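Local structure of hypothetical protein TT1426 (Thermus thermophilus, 1WD5) at residues 6-9 with 10-14; 192-195 with 196-200. The protein is of unproven function but is predicted to be a phosphoribosyltransferase, probably acting in glycosyl transfer as other members of the type I family do. All blocks are in the same frame, centred on the assembly; numbering follows the deposited sequence.

Contact 1 of 2, residues 6-9 with 10-14; sequences RRHA and GALLA
His8 and Leu12 meet one turn apart along helix 6-17. From Leu12, CB lies beside the carbonyl oxygen of Ala9, at 3.8 Å. CG comes next to the carbonyl of the residue four back, 3.7 Å from His8 O, and CD1 carries the side-chain contact, reaching the imidazole at 3.8 Å from His8 NE2. The ring can be met there because its CG stands anti to the backbone N (chi1 180°), which swings it along the helix toward Leu12. Its other nitrogen, ND1, is hydrogen-bonded to the backbone N of Arg4, which helps set how the ring is turned. Beneath these side chains runs the regular i to i+4 bonding: Leu12 N to His8 O is nearly straight (169°), while Leu13 N donates to Ala9 O at 2.9 Å. Gly10, buried and without a side chain, gives its N-H to Arg6 O. Arg6 and Arg7 point off the helix to salt bridges with Asp128 and with Asp39 and Glu40. Helix 6-17 lies against helix 33-45, where Ala11 and Ala14 touch Arg44, while Ala9 packs on Pro156, just beyond strand 150-155, and Leu12 on Leu175, just beyond strand 171-174.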
ATOM      1  N   ARG A   6      12.649   0.579  10.258  1.00 12.53           N
ATOM      2  CA  ARG A   6      11.917   1.004   9.072  1.00 12.60           C
ATOM      3  C   ARG A   6      12.514   2.220   8.352  1.00 13.03           C
ATOM      4  O   ARG A   6      12.391   2.336   7.134  1.00 13.23           O
ATOM      5  CB  ARG A   6      10.450   1.260   9.425  1.00 12.31           C
ATOM      6  CG  ARG A   6       9.683   0.003   9.865  1.00  9.08           C
ATOM      7  CD  ARG A   6       8.213   0.326  10.097  1.00  9.64           C
ATOM      8  NE  ARG A   6       7.437  -0.808  10.608  1.00 12.27           N
ATOM      9  CZ  ARG A   6       7.435  -1.203  11.878  1.00 11.85           C
ATOM     10  NH1 ARG A   6       8.170  -0.565  12.780  1.00 10.53           N
ATOM     11  NH2 ARG A   6       6.669  -2.216  12.255  1.00 14.76           N
ATOM     12  N   ARG A   7      13.165   3.116   9.089  1.00 14.05           N
ATOM     13  CA  ARG A   7      13.787   4.293   8.473  1.00 16.71           C
ATOM     14  C   ARG A   7      14.973   3.845   7.620  1.00 15.77           C
ATOM     15  O   ARG A   7      15.210   4.376   6.534  1.00 15.75           O
ATOM     16  CB  ARG A   7      14.275   5.276   9.547  1.00 18.56           C
ATOM     17  CG  ARG A   7      13.165   6.036  10.272  1.00 21.75           C
ATOM     18  CD  ARG A   7      12.701   7.238   9.476  1.00 20.64           C
ATOM     19  NE  ARG A   7      11.471   7.825  10.004  1.00 18.83           N
ATOM     20  CZ  ARG A   7      10.721   8.692   9.329  1.00 17.70           C
ATOM     21  NH1 ARG A   7      11.092   9.071   8.113  1.00 17.34           N
ATOM     22  NH2 ARG A   7       9.586   9.145   9.842  1.00 15.30           N
ATOM     23  N   HIS A   8      15.717   2.868   8.131  1.00 15.77           N
ATOM     24  CA  HIS A   8      16.877   2.318   7.437  1.00 14.73           C
ATOM     25  C   HIS A   8      16.448   1.683   6.119  1.00 13.98           C
ATOM     26  O   HIS A   8      17.075   1.890   5.084  1.00 13.65           O
ATOM     27  CB  HIS A   8      17.548   1.252   8.304  1.00 16.01           C
ATOM     28  CG  HIS A   8      18.751   0.623   7.669  1.00 15.74           C
ATOM     29  ND1 HIS A   8      19.221  -0.620   8.037  1.00 16.15           N
ATOM     30  CD2 HIS A   8      19.601   1.081   6.719  1.00 14.58           C
ATOM     31  CE1 HIS A   8      20.308  -0.901   7.341  1.00 14.44           C
ATOM     32  NE2 HIS A   8      20.561   0.115   6.535  1.00 14.19           N
ATOM     33  N   ALA A   9      15.377   0.896   6.164  1.00 12.93           N
ATOM     34  CA  ALA A   9      14.875   0.238   4.964  1.00 11.70           C
ATOM     35  C   ALA A   9      14.364   1.288   3.985  1.00 12.72           C
ATOM     36  O   ALA A   9      14.501   1.136   2.771  1.00 14.23           O
ATOM     37  CB  ALA A   9      13.753  -0.734   5.328  1.00 11.33           C
ATOM     38  N   GLY A  10      13.777   2.354   4.520  1.00 12.42           N
ATOM     39  CA  GLY A  10      13.257   3.414   3.676  1.00 13.54           C
ATOM     40  C   GLY A  10      14.354   4.134   2.913  1.00 13.38           C
ATOM     41  O   GLY A  10      14.165   4.528   1.760  1.00 15.95           O
ATOM     42  N   ALA A  11      15.501   4.317   3.558  1.00 12.20           N
ATOM     43  CA  ALA A  11      16.632   4.988   2.927  1.00 12.70           C
ATOM     44  C   ALA A  11      17.151   4.138   1.772  1.00 12.41           C
ATOM     45  O   ALA A  11      17.373   4.642   0.675  1.00 14.84           O
ATOM     46  CB  ALA A  11      17.751   5.224   3.960  1.00 12.90           C
ATOM     47  N   LEU A  12      17.341   2.846   2.021  1.00 11.74           N
ATOM     48  CA  LEU A  12      17.833   1.935   0.987  1.00 13.68           C
ATOM     49  C   LEU A  12      16.837   1.810  -0.156  1.00 14.26           C
ATOM     50  O   LEU A  12      17.224   1.654  -1.317  1.00 15.67           O
ATOM     51  CB  LEU A  12      18.097   0.544   1.576  1.00 11.97           C
ATOM     52  CG  LEU A  12      19.265   0.423   2.549  1.00 11.54           C
ATOM     53  CD1 LEU A  12      19.281  -0.973   3.161  1.00 12.58           C
ATOM     54  CD2 LEU A  12      20.575   0.704   1.808  1.00 10.66           C
ATOM     55  N   LEU A  13      15.552   1.875   0.172  1.00 12.77           N
ATOM     56  CA  LEU A  13      14.517   1.755  -0.848  1.00 13.01           C
ATOM     57  C   LEU A  13      14.526   2.986  -1.746  1.00 14.35           C
ATOM     58  O   LEU A  13      14.388   2.878  -2.970  1.00 15.17           O
ATOM     59  CB  LEU A  13      13.143   1.595  -0.192  1.00 11.52           C
ATOM     60  CG  LEU A  13      12.025   1.095  -1.104  1.00 11.89           C
ATOM     61  CD1 LEU A  13      12.424  -0.244  -1.720  1.00 12.44           C
ATOM     62  CD2 LEU A  13      10.733   0.947  -0.301  1.00 10.33           C
ATOM     63  N   ALA A  14      14.684   4.158  -1.138  1.00 14.67           N
ATOM     64  CA  ALA A  14      14.721   5.407  -1.894  1.00 15.44           C
ATOM     65  C   ALA A  14      15.902   5.390  -2.864  1.00 15.75           C
ATOM     66  O   ALA A  14      15.810   5.900  -3.980  1.00 15.89           O
ATOM     67  CB  ALA A  14      14.848   6.591  -0.947  1.00 15.96           C
TER

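Contact 2 of 2, residues 192-195 with 196-200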
ATOM      1  N   GLY A 192       9.238  -2.370  16.119  1.00 17.23           N
ATOM      2  CA  GLY A 192       8.280  -1.841  17.071  1.00 15.45           C
ATOM      3  C   GLY A 192       6.942  -1.423  16.479  1.00 16.60           C
ATOM      4  O   GLY A 192       6.822  -1.153  15.284  1.00 15.05           O
ATOM      5  N   GLU A 193       5.935  -1.360  17.343  1.00 15.29           N
ATOM      6  CA  GLU A 193       4.580  -0.975  16.964  1.00 15.83           C
ATOM      7  C   GLU A 193       4.484   0.484  16.501  1.00 15.36           C
ATOM      8  O   GLU A 193       5.109   1.371  17.081  1.00 13.07           O
ATOM      9  CB  GLU A 193       3.656  -1.199  18.168  1.00 19.76           C
ATOM     10  CG  GLU A 193       2.262  -0.582  18.094  1.00 25.36           C
ATOM     11  CD  GLU A 193       1.408  -1.151  16.976  1.00 30.00           C
ATOM     12  OE1 GLU A 193       1.567  -2.346  16.648  1.00 32.19           O
ATOM     13  OE2 GLU A 193       0.562  -0.406  16.438  1.00 33.43           O
ATOM     14  N   VAL A 194       3.704   0.718  15.447  1.00 14.69           N
ATOM     15  CA  VAL A 194       3.466   2.064  14.922  1.00 13.97           C
ATOM     16  C   VAL A 194       1.960   2.283  15.096  1.00 14.57           C
ATOM     17  O   VAL A 194       1.150   1.660  14.411  1.00 14.25           O
ATOM     18  CB  VAL A 194       3.852   2.168  13.428  1.00 15.48           C
ATOM     19  CG1 VAL A 194       3.429   3.528  12.871  1.00 14.16           C
ATOM     20  CG2 VAL A 194       5.367   1.995  13.270  1.00 14.66           C
ATOM     21  N   THR A 195       1.593   3.155  16.032  1.00 13.49           N
ATOM     22  CA  THR A 195       0.188   3.417  16.341  1.00 13.29           C
ATOM     23  C   THR A 195      -0.489   4.401  15.389  1.00 15.03           C
ATOM     24  O   THR A 195       0.173   5.088  14.607  1.00 14.28           O
ATOM     25  CB  THR A 195       0.044   3.995  17.755  1.00 14.37           C
ATOM     26  OG1 THR A 195       0.603   5.311  17.772  1.00 13.54           O
ATOM     27  CG2 THR A 195       0.793   3.135  18.776  1.00 14.08           C
ATOM     28  N   ASP A 196      -1.816   4.469  15.468  1.00 14.02           N
ATOM     29  CA  ASP A 196      -2.565   5.397  14.632  1.00 15.84           C
ATOM     30  C   ASP A 196      -2.077   6.808  14.951  1.00 16.74           C
ATOM     31  O   ASP A 196      -1.980   7.654  14.057  1.00 16.85           O
ATOM     32  CB  ASP A 196      -4.072   5.286  14.901  1.00 15.24           C
ATOM     33  CG  ASP A 196      -4.705   4.079  14.221  1.00 18.02           C
ATOM     34  OD1 ASP A 196      -4.523   3.910  12.995  1.00 15.38           O
ATOM     35  OD2 ASP A 196      -5.398   3.303  14.909  1.00 19.73           O
ATOM     36  N   GLU A 197      -1.765   7.064  16.221  1.00 16.64           N
ATOM     37  CA  GLU A 197      -1.275   8.381  16.609  1.00 18.76           C
ATOM     38  C   GLU A 197       0.084   8.638  15.961  1.00 18.48           C
ATOM     39  O   GLU A 197       0.393   9.769  15.588  1.00 16.37           O
ATOM     40  CB  GLU A 197      -1.156   8.507  18.131  1.00 22.39           C
ATOM     41  CG  GLU A 197      -2.473   8.348  18.880  1.00 29.94           C
ATOM     42  CD  GLU A 197      -2.455   9.020  20.247  1.00 34.93           C
ATOM     43  OE1 GLU A 197      -1.371   9.077  20.871  1.00 35.33           O
ATOM     44  OE2 GLU A 197      -3.528   9.481  20.701  1.00 36.85           O
ATOM     45  N   ASP A 198       0.901   7.594  15.828  1.00 18.42           N
ATOM     46  CA  ASP A 198       2.203   7.762  15.181  1.00 17.71           C
ATOM     47  C   ASP A 198       1.989   8.098  13.702  1.00 15.87           C
ATOM     48  O   ASP A 198       2.689   8.939  13.143  1.00 16.29           O
ATOM     49  CB  ASP A 198       3.057   6.492  15.305  1.00 18.90           C
ATOM     50  CG  ASP A 198       3.479   6.202  16.739  1.00 20.22           C
ATOM     51  OD1 ASP A 198       3.672   7.162  17.517  1.00 21.66           O
ATOM     52  OD2 ASP A 198       3.637   5.012  17.086  1.00 21.67           O
ATOM     53  N   VAL A 199       1.017   7.448  13.068  1.00 13.87           N
ATOM     54  CA  VAL A 199       0.740   7.722  11.662  1.00 13.07           C
ATOM     55  C   VAL A 199       0.234   9.151  11.510  1.00 14.36           C
ATOM     56  O   VAL A 199       0.627   9.854  10.585  1.00 14.51           O
ATOM     57  CB  VAL A 199      -0.304   6.751  11.079  1.00 12.79           C
ATOM     58  CG1 VAL A 199      -0.697   7.189   9.667  1.00 10.90           C
ATOM     59  CG2 VAL A 199       0.272   5.331  11.044  1.00 12.02           C
ATOM     60  N   GLU A 200      -0.628   9.579  12.427  1.00 15.71           N
ATOM     61  CA  GLU A 200      -1.167  10.934  12.391  1.00 15.94           C
ATOM     62  C   GLU A 200      -0.058  11.968  12.536  1.00 15.20           C
ATOM     63  O   GLU A 200      -0.076  13.003  11.869  1.00 14.15           O
ATOM     64  CB  GLU A 200      -2.190  11.140  13.507  1.00 19.96           C
ATOM     65  CG  GLU A 200      -3.571  10.571  13.218  1.00 25.45           C
ATOM     66  CD  GLU A 200      -4.546  10.821  14.359  1.00 28.87           C
ATOM     67  OE1 GLU A 200      -4.568  11.956  14.888  1.00 30.72           O
ATOM     68  OE2 GLU A 200      -5.295   9.887  14.720  1.00 33.45           O
TER
HETATM   69  O   HOH W   1       4.616   3.393  18.867  1.00 35.64           O
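Thr195 ends an extended approach and Asp198 sits in the first turn of the helix that follows, so that Val199 N bonds to Thr195 O at 2.9 Å as the first i to i+4 bond of helix 196-204. Thr195 is the N-cap, and the two side chains form a reciprocal capping box. Thr195 OG1, set between its own backbone N and carbonyl carbon (chi1 69°), accepts from Asp198 N at 3.0 Å. In return the carboxylate of Asp198 reaches back to the threonine backbone, where OD2 takes the N-H of Thr195 at 3.0 Å, a fairly straight bond (162°) that arrives from above the carboxylate plane. The same OD2 also accepts from a water, at 2.6 Å, which donates its other hydrogen to Glu193 O and thereby extends the cap into the loop. Beside the capping box, Val194 CG1 rests on Asp198 CB at 3.9 Å and also meets Val199 CG2 at 4.1 Å, the two valine side chains crossing at about a right angle. Glu193 turns its carboxylate to Arg32, and Asp196 is held by Arg105 and Tyr109. With Asp198 replaced by an alanine, the N-H of Thr195 and the bridging water would probably lose their acceptor, reducing the capping box to its Thr195 OG1 half. Placed in the first turn, the negative charge of Asp198 probably also gains from the helix dipole.

Contact 1 is partly buried, with Ala9, Gly10 and Leu13 inside, whereas contact 2 lies at the surface with Val199 as its buried residue. The first joins successive turns of a single helix, through backbone bonds and an apolar touch on an imidazole; the second joins a loop to a helix start, through a capping box in which each side chain accepts from the other residue's N-H. Both lean on helix 33-45, 6-9 through Arg6 on Val36 and Val37, 192-195 through Val194 on Val36. They also meet directly: Arg6 NH1 probably bonds to Gly192 O at 2.9 Å and packs on Val194 CG2, tying the N-terminal helix to the loop before the C-terminal one.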